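Local coordinates for protein type C neurotoxin (Clostridium botulinum, PDB 3PME) that serves as the receptor-binding domain of a mosaic C/D botulinum neurotoxin, probably attaching the toxin to gangliosides and phospholipid of the nerve-cell membrane, at residues Asp4-Asn12 / Asp19-Val27. Sequence-based numbering, arbitrary orientation.
Sequences DSKILSLQN and DTSGYNAEV
Leu10 and Asp19 form an antiparallel, non-hydrogen-bonded pair with CA atoms 4.7 Å apart, and one residue further on Thr20 N bonds Ser9 O at 2.9 Å. The next bond, from Ser9 N, goes to the Asp19 carboxylate and not to a backbone carbonyl, a worked example of a side chain standing in for one backbone acceptor where a strand ends. With CG anti to the backbone N (chi1 172°), the carboxylate turns back toward strand 6-13, where OD1 meets Ser9 N at 3.0 Å. Ser9 N comes from one side of the carboxylate plane and Ser21 N from the other, the latter closing an Asx turn; Ser21 OG arrives on the syn side, close to the plane. OD2 offers its anti lone pair to Ala25 N, and a water joins it to Ile7 O. Ser21 OG in turn accepts from Tyr23 N, making an ST turn. The Thr20 and Gln11 side chains cross at about a right angle, Gln11 NE2 2.8 Å from Thr20 OG1 but too poorly angled to bond; a water touches OG1 and, weakly, Lys6 NZ. The Tyr23 ring sets its edge against Lys6 O, with CE2 at 3.4 Å. Leu8 CD1 rests 3.5 Å from Asp19 CG and also meets the Ala25 methyl; Leu10 CD2 touches Val27 CG2 at 3.8 Å. Strands 51-55 and 178-181 pack against these apolar groups. Ile7 and Leu8 form a classic beta bulge opposite Ile200, and segment 19-27 leaves the hairpin of strands 6-13 and 16-19 to reach strand 26-30 in another sheet of the concanavalin-like jelly roll.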
loop_
_atom_site.group_PDB
_atom_site.type_symbol
_atom_site.label_atom_id
_atom_site.label_comp_id
_atom_site.label_asym_id
_atom_site.label_seq_id
_atom_site.Cartn_x
_atom_site.Cartn_y
_atom_site.Cartn_z
ATOM N N ASP A 4 11.800 23.259 4.579
ATOM C CA ASP A 4 12.852 24.268 4.488
ATOM C C ASP A 4 14.226 23.676 4.174
ATOM O O ASP A 4 15.106 24.373 3.665
ATOM C CB ASP A 4 12.931 25.094 5.774
ATOM C CG ASP A 4 11.900 26.211 5.820
ATOM O OD1 ASP A 4 11.541 26.744 4.746
ATOM O OD2 ASP A 4 11.458 26.563 6.935
ATOM N N SER A 5 14.416 22.395 4.484
ATOM C CA SER A 5 15.706 21.753 4.255
ATOM C C SER A 5 15.679 20.857 3.022
ATOM O O SER A 5 16.637 20.148 2.748
ATOM C CB SER A 5 16.117 20.932 5.474
ATOM O OG SER A 5 15.175 19.901 5.726
ATOM N N LYS A 6 14.578 20.894 2.284
ATOM C CA LYS A 6 14.451 20.083 1.079
ATOM C C LYS A 6 15.300 20.682 -0.042
ATOM O O LYS A 6 15.081 21.827 -0.442
ATOM C CB LYS A 6 12.980 19.996 0.666
ATOM C CG LYS A 6 12.648 18.835 -0.242
ATOM C CD LYS A 6 11.178 18.428 -0.112
ATOM C CE LYS A 6 10.253 19.611 -0.310
ATOM N NZ LYS A 6 8.813 19.195 -0.336
ATOM N N ILE A 7 16.276 19.928 -0.541
ATOM C CA ILE A 7 17.116 20.418 -1.633
ATOM C C ILE A 7 16.794 19.738 -2.966
ATOM O O ILE A 7 17.345 20.091 -4.003
ATOM C CB ILE A 7 18.628 20.341 -1.305
ATOM C CG1 ILE A 7 19.070 18.903 -1.036
ATOM C CG2 ILE A 7 18.958 21.236 -0.114
ATOM C CD1 ILE A 7 19.349 18.115 -2.290
ATOM N N LEU A 8 15.900 18.753 -2.924
ATOM C CA LEU A 8 15.389 18.128 -4.140
ATOM C C LEU A 8 14.026 17.550 -3.824
ATOM O O LEU A 8 13.851 16.891 -2.807
ATOM C CB LEU A 8 16.331 17.028 -4.642
ATOM C CG LEU A 8 15.828 16.274 -5.876
ATOM C CD1 LEU A 8 15.807 17.194 -7.085
ATOM C CD2 LEU A 8 16.708 15.064 -6.162
ATOM N N SER A 9 13.042 17.831 -4.670
ATOM C CA SER A 9 11.708 17.297 -4.480
ATOM C C SER A 9 11.085 17.036 -5.845
ATOM O O SER A 9 10.650 17.972 -6.533
ATOM C CB SER A 9 10.852 18.281 -3.669
ATOM O OG SER A 9 9.625 17.691 -3.273
ATOM N N LEU A 10 11.053 15.767 -6.250
ATOM C CA LEU A 10 10.491 15.422 -7.548
ATOM C C LEU A 10 8.982 15.337 -7.422
ATOM O O LEU A 10 8.441 14.480 -6.717
ATOM C CB LEU A 10 11.062 14.106 -8.078
ATOM C CG LEU A 10 12.578 14.042 -8.261
ATOM C CD1 LEU A 10 12.957 12.656 -8.781
ATOM C CD2 LEU A 10 13.063 15.135 -9.214
ATOM N N GLN A 11 8.301 16.258 -8.091
ATOM C CA GLN A 11 6.852 16.300 -8.039
ATOM C C GLN A 11 6.291 16.546 -9.422
ATOM O O GLN A 11 6.959 17.101 -10.290
ATOM C CB GLN A 11 6.374 17.378 -7.070
ATOM C CG GLN A 11 6.768 17.111 -5.626
ATOM C CD GLN A 11 6.123 18.077 -4.661
ATOM O OE1 GLN A 11 5.787 17.716 -3.531
ATOM N NE2 GLN A 11 5.939 19.315 -5.102
ATOM N N ASN A 12 5.059 16.107 -9.628
ATOM C CA ASN A 12 4.411 16.296 -10.909
ATOM C C ASN A 12 3.658 17.616 -10.938
ATOM O O ASN A 12 2.671 17.793 -10.225
ATOM C CB ASN A 12 3.472 15.133 -11.203
ATOM C CG ASN A 12 3.068 15.079 -12.656
ATOM O OD1 ASN A 12 2.410 15.993 -13.159
ATOM N ND2 ASN A 12 3.470 14.014 -13.347
ATOM N N ASP A 19 11.606 19.298 -10.418
ATOM C CA ASP A 19 12.067 19.581 -9.067
ATOM C C ASP A 19 11.398 20.854 -8.558
ATOM O O ASP A 19 11.585 21.925 -9.131
ATOM C CB ASP A 19 13.589 19.739 -9.050
ATOM C CG ASP A 19 14.114 20.236 -7.714
ATOM O OD1 ASP A 19 13.480 19.978 -6.669
ATOM O OD2 ASP A 19 15.164 20.905 -7.713
ATOM N N THR A 20 10.633 20.729 -7.478
ATOM C CA THR A 20 9.884 21.845 -6.907
ATOM C C THR A 20 10.535 22.406 -5.647
ATOM O O THR A 20 9.916 23.180 -4.919
ATOM C CB THR A 20 8.469 21.399 -6.518
ATOM O OG1 THR A 20 8.560 20.339 -5.549
ATOM C CG2 THR A 20 7.699 20.925 -7.747
ATOM N N SER A 21 11.776 22.011 -5.385
ATOM C CA SER A 21 12.446 22.383 -4.144
ATOM C C SER A 21 12.797 23.866 -4.097
ATOM O O SER A 21 13.013 24.424 -3.020
ATOM C CB SER A 21 13.723 21.563 -3.961
ATOM O OG SER A 21 14.705 21.915 -4.927
ATOM N N GLY A 22 12.865 24.486 -5.268
ATOM C CA GLY A 22 13.297 25.867 -5.378
ATOM C C GLY A 22 14.697 25.954 -5.954
ATOM O O GLY A 22 15.152 27.030 -6.341
ATOM N N TYR A 23 15.384 24.815 -6.018
ATOM C CA TYR A 23 16.752 24.775 -6.527
ATOM C C TYR A 23 16.818 24.373 -7.995
ATOM O O TYR A 23 17.897 24.273 -8.566
ATOM C CB TYR A 23 17.625 23.843 -5.677
ATOM C CG TYR A 23 17.759 24.290 -4.244
ATOM C CD1 TYR A 23 18.741 25.201 -3.870
ATOM C CD2 TYR A 23 16.899 23.813 -3.266
ATOM C CE1 TYR A 23 18.866 25.614 -2.554
ATOM C CE2 TYR A 23 17.016 24.216 -1.953
ATOM C CZ TYR A 23 17.998 25.121 -1.602
ATOM O OH TYR A 23 18.112 25.526 -0.289
ATOM N N ASN A 24 15.655 24.145 -8.600
ATOM C CA ASN A 24 15.545 23.936 -10.041
ATOM C C ASN A 24 16.515 22.922 -10.657
ATOM O O ASN A 24 17.153 23.199 -11.671
ATOM C CB ASN A 24 15.663 25.278 -10.778
ATOM C CG ASN A 24 14.463 26.173 -10.544
ATOM O OD1 ASN A 24 14.551 27.173 -9.832
ATOM N ND2 ASN A 24 13.328 25.814 -11.141
ATOM N N ALA A 25 16.614 21.736 -10.066
ATOM C CA ALA A 25 17.451 20.705 -10.665
ATOM C C ALA A 25 16.932 20.387 -12.060
ATOM O O ALA A 25 15.733 20.513 -12.327
ATOM C CB ALA A 25 17.447 19.443 -9.803
ATOM N N GLU A 26 17.827 19.978 -12.951
ATOM C CA GLU A 26 17.401 19.476 -14.248
ATOM C C GLU A 26 16.878 18.052 -14.100
ATOM O O GLU A 26 17.538 17.204 -13.507
ATOM C CB GLU A 26 18.552 19.494 -15.252
ATOM C CG GLU A 26 18.200 18.816 -16.561
ATOM C CD GLU A 26 19.400 18.608 -17.467
ATOM O OE1 GLU A 26 20.522 19.020 -17.094
ATOM O OE2 GLU A 26 19.215 18.026 -18.558
ATOM N N VAL A 27 15.694 17.798 -14.645
ATOM C CA VAL A 27 15.102 16.469 -14.608
ATOM C C VAL A 27 14.801 16.037 -16.034
ATOM O O VAL A 27 13.895 16.573 -16.673
ATOM C CB VAL A 27 13.807 16.460 -13.779
ATOM C CG1 VAL A 27 13.176 15.068 -13.767
ATOM C CG2 VAL A 27 14.077 16.950 -12.359
HETATM O O HOH W 1 8.751 21.194 -2.659
HETATM O O HOH W 2 12.990 23.630 -0.276
HETATM O O HOH W 3 17.676 20.368 -6.693
#